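Local atomic coordinates of leucine aminopeptidase 2, chloroplastic (Streptomyces sp. BC16019, PDB entry 5LHJ), a protein that acts as a manganese-binding M17 aminopeptidase in bottromycin maturation and probably removes N-terminal amino acids from peptides. Residues A[106-116]-A[153-162]; A[335-345]-A[426-436]. One frame throughout, in Å; residues are numbered along the deposited sequence.

Interaction 1: residues A[106-116]-A[153-162]; sequences PARTLRLDLAL and PLAEVIVATP
Leu110 and Leu112 bond to Glu156 and Ile158 through the backbone, and strands 109-112 and 156-159 run parallel, 14° apart. Leu110 N donates to Glu156 O, and Leu110 O accepts from Ile158 N. Leu112 N then takes Ile158 O at 2.8 Å, and Leu112 O accepts from Ala160 N. At the start of the ladder Arg108 O is gripped twice, by Ala155 N at 2.7 Å and by Glu156 N at 3.2 Å, the longer of the two bonds. Beyond its end, one water takes over. It donates to Leu112 O and Ala160 O and accepts from Ala115 N.

The pair lies at one side of the sheet of the N-terminal domain, which belongs to the macro-domain clan. Within the chain, strand 156-159 is outermost in this mixed five-stranded sheet, and strand 38-43 flanks 109-112 on its other side.

Apolar contacts gather on the face of Leu110, Leu112, Val157 and Val159, which helices 90-102 and 124-139 cover. Leu112 CD1 meets Val157 CG1 at 3.9 Å, the two side chains slanting across each other. Leu154 CD1 lies 4.2 Å from Leu110 CB.

The other face is mixed: Thr109, Arg111 and Glu156 stand beside Ile158. Arg111 lays its CG against Ile158 CG2 at 4.0 Å. A bend at chi3 (78°) turns its guanidinium side-on to Asp113. NE and NH2 each take one carboxylate oxygen, in plane and on the syn lone pairs. Asp113 OD1 also sits 3.4 Å from Ala160 CB.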
ATOM      1  N   PRO A 106      35.833  30.421  13.936  1.00 30.27           N
ATOM      2  CA  PRO A 106      35.732  31.746  13.320  1.00 31.62           C
ATOM      3  C   PRO A 106      37.032  32.301  12.698  1.00 31.85           C
ATOM      4  O   PRO A 106      37.119  33.509  12.455  1.00 33.30           O
ATOM      5  CB  PRO A 106      35.298  32.620  14.497  1.00 31.96           C
ATOM      6  CG  PRO A 106      36.001  32.011  15.659  1.00 31.63           C
ATOM      7  CD  PRO A 106      35.961  30.525  15.402  1.00 30.84           C
ATOM      8  N   ALA A 107      38.009  31.442  12.415  1.00 30.82           N
ATOM      9  CA  ALA A 107      39.316  31.896  11.941  1.00 31.20           C
ATOM     10  C   ALA A 107      39.223  32.527  10.558  1.00 31.34           C
ATOM     11  O   ALA A 107      38.400  32.123   9.747  1.00 30.66           O
ATOM     12  CB  ALA A 107      40.293  30.734  11.900  1.00 30.93           C
ATOM     13  N   ARG A 108      40.077  33.510  10.306  1.00 32.31           N
ATOM     14  CA  ARG A 108      40.166  34.141   8.994  1.00 34.19           C
ATOM     15  C   ARG A 108      41.078  33.375   8.056  1.00 32.39           C
ATOM     16  O   ARG A 108      40.842  33.372   6.843  1.00 32.01           O
ATOM     17  CB  ARG A 108      40.688  35.578   9.100  1.00 37.84           C
ATOM     18  CG  ARG A 108      39.850  36.528   9.939  1.00 41.74           C
ATOM     19  CD  ARG A 108      40.440  37.930   9.851  1.00 46.03           C
ATOM     20  NE  ARG A 108      39.757  38.895  10.714  1.00 50.55           N
ATOM     21  CZ  ARG A 108      40.108  40.176  10.857  1.00 53.81           C
ATOM     22  NH1 ARG A 108      41.154  40.683  10.196  1.00 54.97           N
ATOM     23  NH2 ARG A 108      39.405  40.961  11.676  1.00 55.92           N
ATOM     24  N   THR A 109      42.132  32.762   8.600  1.00 30.45           N
ATOM     25  CA  THR A 109      43.144  32.082   7.779  1.00 29.93           C
ATOM     26  C   THR A 109      43.493  30.699   8.338  1.00 27.83           C
ATOM     27  O   THR A 109      43.671  30.548   9.549  1.00 26.92           O
ATOM     28  CB  THR A 109      44.425  32.936   7.684  1.00 31.11           C
ATOM     29  OG1 THR A 109      44.911  33.195   9.003  1.00 33.91           O
ATOM     30  CG2 THR A 109      44.128  34.276   7.021  1.00 32.08           C
ATOM     31  N   LEU A 110      43.570  29.703   7.445  1.00 26.28           N
ATOM     32  CA  LEU A 110      43.886  28.318   7.793  1.00 25.10           C
ATOM     33  C   LEU A 110      45.023  27.804   6.916  1.00 24.67           C
ATOM     34  O   LEU A 110      44.954  27.919   5.695  1.00 25.37           O
ATOM     35  CB  LEU A 110      42.648  27.424   7.598  1.00 24.87           C
ATOM     36  CG  LEU A 110      42.854  25.906   7.641  1.00 24.65           C
ATOM     37  CD1 LEU A 110      43.321  25.459   9.017  1.00 24.52           C
ATOM     38  CD2 LEU A 110      41.562  25.211   7.233  1.00 24.94           C
ATOM     39  N   ARG A 111      46.069  27.259   7.530  1.00 23.85           N
ATOM     40  CA  ARG A 111      47.146  26.598   6.793  1.00 23.94           C
ATOM     41  C   ARG A 111      47.081  25.106   7.092  1.00 23.24           C
ATOM     42  O   ARG A 111      47.184  24.709   8.251  1.00 22.75           O
ATOM     43  CB  ARG A 111      48.529  27.144   7.177  1.00 24.89           C
ATOM     44  CG  ARG A 111      49.611  26.672   6.216  1.00 25.39           C
ATOM     45  CD  ARG A 111      50.997  27.153   6.595  1.00 26.57           C
ATOM     46  NE  ARG A 111      51.576  26.379   7.699  1.00 26.74           N
ATOM     47  CZ  ARG A 111      52.035  26.877   8.850  1.00 27.93           C
ATOM     48  NH1 ARG A 111      52.024  28.186   9.120  1.00 29.13           N
ATOM     49  NH2 ARG A 111      52.541  26.046   9.757  1.00 27.98           N
ATOM     50  N   LEU A 112      46.882  24.300   6.049  1.00 22.44           N
ATOM     51  CA  LEU A 112      46.909  22.849   6.159  1.00 22.68           C
ATOM     52  C   LEU A 112      48.326  22.352   5.894  1.00 22.52           C
ATOM     53  O   LEU A 112      48.843  22.516   4.780  1.00 22.32           O
ATOM     54  CB  LEU A 112      45.955  22.219   5.128  1.00 23.21           C
ATOM     55  CG  LEU A 112      44.522  22.754   5.187  1.00 23.80           C
ATOM     56  CD1 LEU A 112      43.706  22.214   4.026  1.00 25.09           C
ATOM     57  CD2 LEU A 112      43.888  22.412   6.516  1.00 24.42           C
ATOM     58  N   ASP A 113      48.947  21.762   6.914  1.00 22.35           N
ATOM     59  CA  ASP A 113      50.246  21.102   6.760  1.00 23.10           C
ATOM     60  C   ASP A 113      50.122  19.592   6.537  1.00 22.82           C
ATOM     61  O   ASP A 113      51.130  18.891   6.535  1.00 23.18           O
ATOM     62  CB  ASP A 113      51.132  21.377   7.989  1.00 23.81           C
ATOM     63  CG  ASP A 113      51.572  22.836   8.097  1.00 24.92           C
ATOM     64  OD1 ASP A 113      51.235  23.667   7.227  1.00 26.24           O
ATOM     65  OD2 ASP A 113      52.275  23.169   9.073  1.00 25.87           O
ATOM     66  N   LEU A 114      48.908  19.096   6.295  1.00 22.52           N
ATOM     67  CA  LEU A 114      48.653  17.653   6.235  1.00 22.80           C
ATOM     68  C   LEU A 114      49.481  16.917   5.184  1.00 23.16           C
ATOM     69  O   LEU A 114      49.919  15.793   5.421  1.00 23.49           O
ATOM     70  CB  LEU A 114      47.160  17.372   5.959  1.00 22.94           C
ATOM     71  CG  LEU A 114      46.112  17.961   6.903  1.00 23.34           C
ATOM     72  CD1 LEU A 114      44.728  17.588   6.388  1.00 23.97           C
ATOM     73  CD2 LEU A 114      46.260  17.509   8.345  1.00 23.79           C
ATOM     74  N   ALA A 115      49.685  17.537   4.022  1.00 23.40           N
ATOM     75  CA  ALA A 115      50.414  16.879   2.925  1.00 24.08           C
ATOM     76  C   ALA A 115      51.917  16.730   3.207  1.00 25.13           C
ATOM     77  O   ALA A 115      52.605  16.010   2.475  1.00 25.29           O
ATOM     78  CB  ALA A 115      50.190  17.612   1.606  1.00 23.94           C
ATOM     79  N   LEU A 116      52.419  17.417   4.237  1.00 25.60           N
ATOM     80  CA  LEU A 116      53.808  17.261   4.691  1.00 27.13           C
ATOM     81  C   LEU A 116      54.033  15.991   5.496  1.00 28.51           C
ATOM     82  O   LEU A 116      55.170  15.537   5.609  1.00 29.74           O
ATOM     83  CB  LEU A 116      54.251  18.471   5.517  1.00 27.10           C
ATOM     84  CG  LEU A 116      54.216  19.814   4.780  1.00 27.47           C
ATOM     85  CD1 LEU A 116      54.553  20.972   5.708  1.00 27.62           C
ATOM     86  CD2 LEU A 116      55.146  19.805   3.585  1.00 28.24           C
ATOM     87  N   PRO A 153      33.839  34.066   8.077  1.00 56.93           N
ATOM     88  CA  PRO A 153      35.034  34.868   8.377  1.00 55.36           C
ATOM     89  C   PRO A 153      36.291  34.363   7.645  1.00 52.83           C
ATOM     90  O   PRO A 153      37.238  35.136   7.463  1.00 50.88           O
ATOM     91  CB  PRO A 153      35.203  34.723   9.902  1.00 56.18           C
ATOM     92  CG  PRO A 153      33.920  34.148  10.405  1.00 56.59           C
ATOM     93  CD  PRO A 153      33.339  33.360   9.272  1.00 56.48           C
ATOM     94  N   LEU A 154      36.283  33.084   7.240  1.00 50.45           N
ATOM     95  CA  LEU A 154      37.414  32.439   6.558  1.00 48.98           C
ATOM     96  C   LEU A 154      37.678  33.023   5.170  1.00 48.89           C
ATOM     97  O   LEU A 154      36.867  32.850   4.252  1.00 48.48           O
ATOM     98  CB  LEU A 154      37.183  30.923   6.436  1.00 47.25           C
ATOM     99  CG  LEU A 154      38.389  30.063   6.035  1.00 46.31           C
ATOM    100  CD1 LEU A 154      39.471  30.075   7.104  1.00 45.91           C
ATOM    101  CD2 LEU A 154      37.949  28.633   5.766  1.00 45.81           C
ATOM    102  N   ALA A 155      38.823  33.698   5.043  1.00 48.23           N
ATOM    103  CA  ALA A 155      39.257  34.362   3.808  1.00 48.48           C
ATOM    104  C   ALA A 155      40.302  33.573   2.995  1.00 48.12           C
ATOM    105  O   ALA A 155      40.311  33.670   1.767  1.00 49.17           O
ATOM    106  CB  ALA A 155      39.793  35.752   4.138  1.00 48.78           C
ATOM    107  N   GLU A 156      41.177  32.813   3.666  1.00 46.94           N
ATOM    108  CA  GLU A 156      42.251  32.066   3.004  1.00 45.85           C
ATOM    109  C   GLU A 156      42.447  30.663   3.588  1.00 41.88           C
ATOM    110  O   GLU A 156      42.592  30.508   4.804  1.00 39.61           O
ATOM    111  CB  GLU A 156      43.576  32.819   3.136  1.00 49.55           C
ATOM    112  CG  GLU A 156      43.633  34.159   2.418  1.00 52.98           C
ATOM    113  CD  GLU A 156      45.000  34.822   2.510  1.00 56.69           C
ATOM    114  OE1 GLU A 156      45.862  34.367   3.301  1.00 58.77           O
ATOM    115  OE2 GLU A 156      45.218  35.817   1.782  1.00 61.57           O
ATOM    116  N   VAL A 157      42.446  29.658   2.710  1.00 37.97           N
ATOM    117  CA  VAL A 157      42.958  28.324   3.020  1.00 34.91           C
ATOM    118  C   VAL A 157      44.226  28.106   2.202  1.00 32.70           C
ATOM    119  O   VAL A 157      44.221  28.282   0.984  1.00 31.75           O
ATOM    120  CB  VAL A 157      41.939  27.221   2.712  1.00 34.92           C
ATOM    121  CG1 VAL A 157      42.535  25.836   2.977  1.00 34.70           C
ATOM    122  CG2 VAL A 157      40.677  27.440   3.537  1.00 35.50           C
ATOM    123  N   ILE A 158      45.300  27.732   2.890  1.00 30.33           N
ATOM    124  CA  ILE A 158      46.619  27.564   2.303  1.00 29.55           C
ATOM    125  C   ILE A 158      47.030  26.110   2.476  1.00 27.64           C
ATOM    126  O   ILE A 158      46.890  25.564   3.568  1.00 26.87           O
ATOM    127  CB  ILE A 158      47.637  28.490   3.009  1.00 31.48           C
ATOM    128  CG1 ILE A 158      47.239  29.954   2.799  1.00 32.80           C
ATOM    129  CG2 ILE A 158      49.059  28.196   2.545  1.00 31.78           C
ATOM    130  CD1 ILE A 158      48.105  30.947   3.557  1.00 34.20           C
ATOM    131  N   VAL A 159      47.517  25.483   1.409  1.00 25.61           N
ATOM    132  CA  VAL A 159      48.012  24.114   1.478  1.00 25.16           C
ATOM    133  C   VAL A 159      49.536  24.174   1.396  1.00 25.78           C
ATOM    134  O   VAL A 159      50.075  24.624   0.376  1.00 25.57           O
ATOM    135  CB  VAL A 159      47.451  23.238   0.339  1.00 24.68           C
ATOM    136  CG1 VAL A 159      47.954  21.798   0.459  1.00 24.50           C
ATOM    137  CG2 VAL A 159      45.925  23.247   0.365  1.00 24.45           C
ATOM    138  N   ALA A 160      50.208  23.746   2.469  1.00 25.57           N
ATOM    139  CA  ALA A 160      51.677  23.736   2.535  1.00 25.76           C
ATOM    140  C   ALA A 160      52.244  22.476   1.878  1.00 25.69           C
ATOM    141  O   ALA A 160      51.883  21.357   2.244  1.00 25.78           O
ATOM    142  CB  ALA A 160      52.154  23.849   3.978  1.00 25.74           C
ATOM    143  N   THR A 161      53.110  22.672   0.887  1.00 25.39           N
ATOM    144  CA  THR A 161      53.769  21.587   0.157  1.00 25.26           C
ATOM    145  C   THR A 161      54.607  22.210  -0.956  1.00 25.44           C
ATOM    146  O   THR A 161      54.216  23.242  -1.496  1.00 24.91           O
ATOM    147  CB  THR A 161      52.775  20.583  -0.484  1.00 25.22           C
ATOM    148  OG1 THR A 161      53.473  19.622  -1.291  1.00 25.21           O
ATOM    149  CG2 THR A 161      51.719  21.288  -1.346  1.00 24.89           C
ATOM    150  N   PRO A 162      55.755  21.590  -1.303  1.00 25.92           N
ATOM    151  CA  PRO A 162      56.424  21.990  -2.557  1.00 26.21           C
ATOM    152  C   PRO A 162      55.684  21.572  -3.844  1.00 25.99           C
ATOM    153  O   PRO A 162      56.031  22.066  -4.916  1.00 26.13           O
ATOM    154  CB  PRO A 162      57.791  21.292  -2.469  1.00 26.92           C
ATOM    155  CG  PRO A 162      57.593  20.167  -1.520  1.00 26.90           C
ATOM    156  CD  PRO A 162      56.508  20.559  -0.566  1.00 26.54           C
TER
HETATM  157  O   HOH W   1      49.613  20.285   3.398  1.00 23.24           O
HETATM  158  O   HOH W   2      53.767  17.339   0.020  1.00 37.50           O

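Interaction 2: residues A[335-345]-A[426-436]; sequences TTTEITHTDNE and SAVADRVNCSH
The loop that carries Asp343 and Glu345, ligands of the two-manganese site of the catalytic domain, is tied here to segment 426-436. Asn433 makes the central tie. Its OD1 accepts from Thr340 N at 2.8 Å and weakly from His341 N. Its ND2 donates to His341 O at 2.9 Å and to Asn344 O, which it meets from above the carbonyl plane. A chi1 of 77° puts CG between the backbone N and the carbonyl carbon, from where the amide faces the 340-344 backbone. Asn344 ND2 answers with a bond to Asn433 O, in plane and on a lone pair. Thr340 OG1 donates to Cys434 O at 2.7 Å.

Before the loop, Glu338 N donates to Arg431 O at 2.8 Å, almost straight at 175°. The extended Glu338 side chain receives Ser426 OG at OE1, 41° out of the carboxylate plane. Arg431 sets NH1 and NH2 end-on to Thr335 OG1, which also bonds Asp333. Arg431 NE forms a salt bridge with Asp450. Asp430 N donates to Thr336 OG1, which also bonds Tyr145 O of the third subunit.

Strand 336-338 lies between antiparallel 328-330 and the short, weakly bonded parallel strand 431-432. Helix 440-449 packs on Thr337 and Arg431, and helix 345-358 on Ile339 and Asn433.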
ATOM      1  N   THR A 335      14.401   3.443 -35.394  1.00 19.13           N
ATOM      2  CA  THR A 335      13.824   2.412 -34.526  1.00 18.56           C
ATOM      3  C   THR A 335      12.793   3.026 -33.591  1.00 18.12           C
ATOM      4  O   THR A 335      12.747   4.241 -33.410  1.00 17.78           O
ATOM      5  CB  THR A 335      14.887   1.647 -33.703  1.00 18.81           C
ATOM      6  OG1 THR A 335      15.498   2.505 -32.722  1.00 18.69           O
ATOM      7  CG2 THR A 335      15.943   1.072 -34.597  1.00 19.20           C
ATOM      8  N   THR A 336      11.969   2.171 -32.994  1.00 17.45           N
ATOM      9  CA  THR A 336      10.812   2.624 -32.232  1.00 17.28           C
ATOM     10  C   THR A 336      10.834   2.130 -30.791  1.00 16.93           C
ATOM     11  O   THR A 336      11.261   1.010 -30.505  1.00 17.35           O
ATOM     12  CB  THR A 336       9.491   2.204 -32.891  1.00 17.31           C
ATOM     13  OG1 THR A 336       9.451   0.776 -33.024  1.00 17.49           O
ATOM     14  CG2 THR A 336       9.347   2.855 -34.246  1.00 17.69           C
ATOM     15  N   THR A 337      10.335   2.974 -29.897  1.00 16.56           N
ATOM     16  CA  THR A 337      10.179   2.627 -28.486  1.00 16.44           C
ATOM     17  C   THR A 337       8.756   2.869 -28.039  1.00 16.40           C
ATOM     18  O   THR A 337       8.202   3.943 -28.275  1.00 16.85           O
ATOM     19  CB  THR A 337      11.114   3.470 -27.603  1.00 16.34           C
ATOM     20  OG1 THR A 337      12.477   3.218 -27.966  1.00 16.62           O
ATOM     21  CG2 THR A 337      10.924   3.183 -26.123  1.00 16.49           C
ATOM     22  N   GLU A 338       8.194   1.871 -27.364  1.00 16.48           N
ATOM     23  CA  GLU A 338       6.893   1.961 -26.730  1.00 16.97           C
ATOM     24  C   GLU A 338       7.054   2.453 -25.295  1.00 16.78           C
ATOM     25  O   GLU A 338       7.837   1.879 -24.530  1.00 16.60           O
ATOM     26  CB  GLU A 338       6.214   0.598 -26.712  1.00 17.57           C
ATOM     27  CG  GLU A 338       4.807   0.634 -26.140  1.00 18.46           C
ATOM     28  CD  GLU A 338       4.172  -0.737 -25.964  1.00 19.28           C
ATOM     29  OE1 GLU A 338       4.876  -1.777 -25.976  1.00 19.49           O
ATOM     30  OE2 GLU A 338       2.940  -0.764 -25.777  1.00 20.17           O
ATOM     31  N   ILE A 339       6.314   3.505 -24.942  1.00 16.69           N
ATOM     32  CA  ILE A 339       6.331   4.074 -23.595  1.00 17.21           C
ATOM     33  C   ILE A 339       5.392   3.270 -22.712  1.00 17.52           C
ATOM     34  O   ILE A 339       4.167   3.452 -22.738  1.00 18.70           O
ATOM     35  CB  ILE A 339       5.942   5.580 -23.574  1.00 17.34           C
ATOM     36  CG1 ILE A 339       6.813   6.390 -24.546  1.00 17.43           C
ATOM     37  CG2 ILE A 339       6.035   6.143 -22.143  1.00 17.71           C
ATOM     38  CD1 ILE A 339       8.308   6.315 -24.305  1.00 17.42           C
ATOM     39  N   THR A 340       5.953   2.351 -21.937  1.00 17.04           N
ATOM     40  CA  THR A 340       5.145   1.561 -21.012  1.00 17.13           C
ATOM     41  C   THR A 340       5.104   2.140 -19.591  1.00 17.30           C
ATOM     42  O   THR A 340       4.273   1.717 -18.786  1.00 17.56           O
ATOM     43  CB  THR A 340       5.637   0.110 -20.983  1.00 17.16           C
ATOM     44  OG1 THR A 340       7.026   0.091 -20.667  1.00 16.84           O
ATOM     45  CG2 THR A 340       5.426  -0.555 -22.365  1.00 17.40           C
ATOM     46  N   HIS A 341       5.995   3.081 -19.273  1.00 16.84           N
ATOM     47  CA  HIS A 341       5.974   3.775 -17.980  1.00 17.38           C
ATOM     48  C   HIS A 341       6.645   5.130 -18.193  1.00 16.91           C
ATOM     49  O   HIS A 341       7.798   5.171 -18.624  1.00 16.65           O
ATOM     50  CB  HIS A 341       6.713   2.931 -16.903  1.00 17.67           C
ATOM     51  CG  HIS A 341       6.376   3.306 -15.492  1.00 18.46           C
ATOM     52  ND1 HIS A 341       6.608   4.563 -14.989  1.00 18.75           N
ATOM     53  CD2 HIS A 341       5.830   2.596 -14.474  1.00 19.38           C
ATOM     54  CE1 HIS A 341       6.217   4.623 -13.727  1.00 19.37           C
ATOM     55  NE2 HIS A 341       5.725   3.444 -13.394  1.00 19.34           N
ATOM     56  N   THR A 342       5.936   6.224 -17.898  1.00 17.02           N
ATOM     57  CA  THR A 342       6.467   7.573 -18.142  1.00 17.07           C
ATOM     58  C   THR A 342       7.598   7.997 -17.185  1.00 17.06           C
ATOM     59  O   THR A 342       8.275   8.986 -17.443  1.00 16.81           O
ATOM     60  CB  THR A 342       5.363   8.655 -18.130  1.00 17.44           C
ATOM     61  OG1 THR A 342       4.810   8.771 -16.814  1.00 17.63           O
ATOM     62  CG2 THR A 342       4.275   8.331 -19.145  1.00 18.18           C
ATOM     63  N   ASP A 343       7.780   7.283 -16.080  1.00 16.88           N
ATOM     64  CA  ASP A 343       8.913   7.511 -15.167  1.00 17.32           C
ATOM     65  C   ASP A 343      10.266   6.966 -15.673  1.00 17.14           C
ATOM     66  O   ASP A 343      11.308   7.334 -15.121  1.00 17.47           O
ATOM     67  CB  ASP A 343       8.607   6.964 -13.771  1.00 17.97           C
ATOM     68  CG  ASP A 343       9.562   7.481 -12.694  1.00 18.70           C
ATOM     69  OD1 ASP A 343       9.989   8.656 -12.740  1.00 18.09           O
ATOM     70  OD2 ASP A 343       9.886   6.697 -11.770  1.00 19.29           O
ATOM     71  N   ASN A 344      10.281   6.137 -16.724  1.00 16.51           N
ATOM     72  CA  ASN A 344      11.546   5.712 -17.351  1.00 16.59           C
ATOM     73  C   ASN A 344      11.841   6.586 -18.578  1.00 16.66           C
ATOM     74  O   ASN A 344      12.100   6.094 -19.686  1.00 16.53           O
ATOM     75  CB  ASN A 344      11.534   4.225 -17.711  1.00 16.68           C
ATOM     76  CG  ASN A 344      11.793   3.320 -16.509  1.00 16.90           C
ATOM     77  OD1 ASN A 344      12.015   3.789 -15.381  1.00 16.85           O
ATOM     78  ND2 ASN A 344      11.781   2.012 -16.749  1.00 16.63           N
ATOM     79  N   GLU A 345      11.826   7.890 -18.344  1.00 17.12           N
ATOM     80  CA  GLU A 345      11.954   8.878 -19.424  1.00 17.80           C
ATOM     81  C   GLU A 345      13.407   9.133 -19.805  1.00 17.22           C
ATOM     82  O   GLU A 345      13.679   9.476 -20.947  1.00 17.21           O
ATOM     83  CB  GLU A 345      11.226  10.185 -19.057  1.00 18.58           C
ATOM     84  CG  GLU A 345      12.049  11.264 -18.363  1.00 19.49           C
ATOM     85  CD  GLU A 345      12.528  10.934 -16.972  1.00 21.04           C
ATOM     86  OE1 GLU A 345      12.055   9.950 -16.358  1.00 22.26           O
ATOM     87  OE2 GLU A 345      13.388  11.683 -16.476  1.00 23.23           O
ATOM     88  N   SER A 426       8.680  -5.650 -27.004  1.00 19.65           N
ATOM     89  CA  SER A 426       7.390  -4.962 -27.066  1.00 19.02           C
ATOM     90  C   SER A 426       6.446  -5.702 -28.017  1.00 19.71           C
ATOM     91  O   SER A 426       6.878  -6.254 -29.022  1.00 18.96           O
ATOM     92  CB  SER A 426       7.599  -3.548 -27.601  1.00 18.84           C
ATOM     93  OG  SER A 426       6.389  -2.858 -27.879  1.00 18.57           O
ATOM     94  N   ALA A 427       5.152  -5.654 -27.720  1.00 20.12           N
ATOM     95  CA  ALA A 427       4.137  -6.217 -28.625  1.00 20.88           C
ATOM     96  C   ALA A 427       3.812  -5.278 -29.792  1.00 21.22           C
ATOM     97  O   ALA A 427       3.101  -5.678 -30.707  1.00 21.96           O
ATOM     98  CB  ALA A 427       2.870  -6.531 -27.848  1.00 21.18           C
ATOM     99  N   VAL A 428       4.306  -4.041 -29.756  1.00 20.64           N
ATOM    100  CA  VAL A 428       3.956  -2.999 -30.732  1.00 20.90           C
ATOM    101  C   VAL A 428       5.193  -2.387 -31.400  1.00 20.37           C
ATOM    102  O   VAL A 428       5.223  -2.224 -32.615  1.00 20.27           O
ATOM    103  CB  VAL A 428       3.109  -1.896 -30.044  1.00 21.70           C
ATOM    104  CG1 VAL A 428       2.884  -0.695 -30.952  1.00 22.69           C
ATOM    105  CG2 VAL A 428       1.767  -2.481 -29.608  1.00 22.54           C
ATOM    106  N   ALA A 429       6.191  -2.016 -30.603  1.00 19.29           N
ATOM    107  CA  ALA A 429       7.382  -1.332 -31.119  1.00 18.65           C
ATOM    108  C   ALA A 429       8.620  -2.239 -31.101  1.00 18.25           C
ATOM    109  O   ALA A 429       8.534  -3.436 -30.781  1.00 18.06           O
ATOM    110  CB  ALA A 429       7.614  -0.062 -30.327  1.00 18.62           C
ATOM    111  N   ASP A 430       9.780  -1.675 -31.456  1.00 17.91           N
ATOM    112  CA  ASP A 430      11.028  -2.439 -31.405  1.00 17.95           C
ATOM    113  C   ASP A 430      11.462  -2.788 -29.978  1.00 17.73           C
ATOM    114  O   ASP A 430      12.098  -3.816 -29.762  1.00 17.53           O
ATOM    115  CB  ASP A 430      12.168  -1.703 -32.124  1.00 18.26           C
ATOM    116  CG  ASP A 430      11.912  -1.502 -33.598  1.00 18.69           C
ATOM    117  OD1 ASP A 430      11.181  -2.315 -34.233  1.00 19.52           O
ATOM    118  OD2 ASP A 430      12.458  -0.516 -34.136  1.00 18.58           O
ATOM    119  N   ARG A 431      11.113  -1.930 -29.016  1.00 17.17           N
ATOM    120  CA  ARG A 431      11.455  -2.147 -27.622  1.00 16.97           C
ATOM    121  C   ARG A 431      10.495  -1.393 -26.723  1.00 16.59           C
ATOM    122  O   ARG A 431       9.768  -0.496 -27.189  1.00 16.42           O
ATOM    123  CB  ARG A 431      12.869  -1.642 -27.342  1.00 17.15           C
ATOM    124  CG  ARG A 431      13.014  -0.152 -27.612  1.00 17.41           C
ATOM    125  CD  ARG A 431      14.438   0.309 -27.467  1.00 17.99           C
ATOM    126  NE  ARG A 431      15.312   0.009 -28.592  1.00 18.07           N
ATOM    127  CZ  ARG A 431      15.295   0.597 -29.788  1.00 18.52           C
ATOM    128  NH1 ARG A 431      14.377   1.499 -30.117  1.00 18.29           N
ATOM    129  NH2 ARG A 431      16.217   0.264 -30.675  1.00 19.10           N
ATOM    130  N   VAL A 432      10.529  -1.739 -25.443  1.00 16.21           N
ATOM    131  CA  VAL A 432       9.838  -0.971 -24.392  1.00 16.28           C
ATOM    132  C   VAL A 432      10.838  -0.166 -23.568  1.00 16.02           C
ATOM    133  O   VAL A 432      12.018  -0.515 -23.513  1.00 16.01           O
ATOM    134  CB  VAL A 432       9.033  -1.862 -23.419  1.00 16.42           C
ATOM    135  CG1 VAL A 432       7.950  -2.615 -24.161  1.00 16.89           C
ATOM    136  CG2 VAL A 432       9.932  -2.824 -22.616  1.00 16.42           C
ATOM    137  N   ASN A 433      10.350   0.884 -22.907  1.00 15.89           N
ATOM    138  CA  ASN A 433      11.161   1.601 -21.912  1.00 15.65           C
ATOM    139  C   ASN A 433      11.003   1.089 -20.493  1.00 16.00           C
ATOM    140  O   ASN A 433      11.667   1.615 -19.596  1.00 16.15           O
ATOM    141  CB  ASN A 433      10.943   3.121 -21.973  1.00 15.47           C
ATOM    142  CG  ASN A 433       9.648   3.575 -21.320  1.00 15.32           C
ATOM    143  OD1 ASN A 433       8.654   2.855 -21.284  1.00 15.30           O
ATOM    144  ND2 ASN A 433       9.668   4.795 -20.792  1.00 15.31           N
ATOM    145  N   CYS A 434      10.146   0.083 -20.274  1.00 16.35           N
ATOM    146  CA  CYS A 434       9.951  -0.500 -18.944  1.00 16.96           C
ATOM    147  C   CYS A 434       9.337  -1.883 -19.058  1.00 17.59           C
ATOM    148  O   CYS A 434       8.281  -2.046 -19.692  1.00 17.17           O
ATOM    149  CB  CYS A 434       9.032   0.385 -18.110  1.00 17.26           C
ATOM    150  SG  CYS A 434       8.775  -0.177 -16.406  1.00 18.66           S
ATOM    151  N   SER A 435       9.990  -2.874 -18.457  1.00 18.10           N
ATOM    152  CA  SER A 435       9.486  -4.260 -18.478  1.00 19.30           C
ATOM    153  C   SER A 435       8.534  -4.584 -17.341  1.00 20.46           C
ATOM    154  O   SER A 435       7.878  -5.642 -17.366  1.00 20.52           O
ATOM    155  CB  SER A 435      10.652  -5.246 -18.396  1.00 19.50           C
ATOM    156  OG  SER A 435      11.286  -5.140 -17.141  1.00 19.92           O
ATOM    157  N   HIS A 436       8.505  -3.731 -16.315  1.00 21.48           N
ATOM    158  CA  HIS A 436       7.817  -4.013 -15.059  1.00 23.03           C
ATOM    159  C   HIS A 436       8.337  -5.285 -14.381  1.00 23.66           C
ATOM    160  O   HIS A 436       7.632  -5.881 -13.567  1.00 23.76           O
ATOM    161  CB  HIS A 436       6.289  -4.099 -15.243  1.00 24.36           C
ATOM    162  CG  HIS A 436       5.704  -2.914 -15.939  1.00 25.54           C
ATOM    163  ND1 HIS A 436       5.357  -2.933 -17.271  1.00 27.52           N
ATOM    164  CD2 HIS A 436       5.410  -1.674 -15.490  1.00 26.54           C
ATOM    165  CE1 HIS A 436       4.874  -1.754 -17.616  1.00 27.56           C
ATOM    166  NE2 HIS A 436       4.909  -0.967 -16.555  1.00 27.59           N
TER
HETATM  167  O   HOH W   3       4.507  -4.346 -25.159  1.00 26.22           O

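Interaction 1 and interaction 2 belong to different domains and do not touch. Their centres are 54 Å apart, on opposite sides of the chain's centre, and their nearest atoms are about 37 Å apart. Along the chain they follow in series. Interaction 1 lies away from the manganese site. Interaction 2 holds two of its ligands, and the side chain of Glu345 is about 4 Å from those of Lys261 and Asp266. No manganese is bound to this chain in the model, but a glycerol, probably from the crystallisation liquor, hydrogen-bonds Asp343. Both contacts also border other subunits: Pro106 packs on Arg55 of the second subunit, and Asp430 hydrogen-bonds Ser147 of the third subunit.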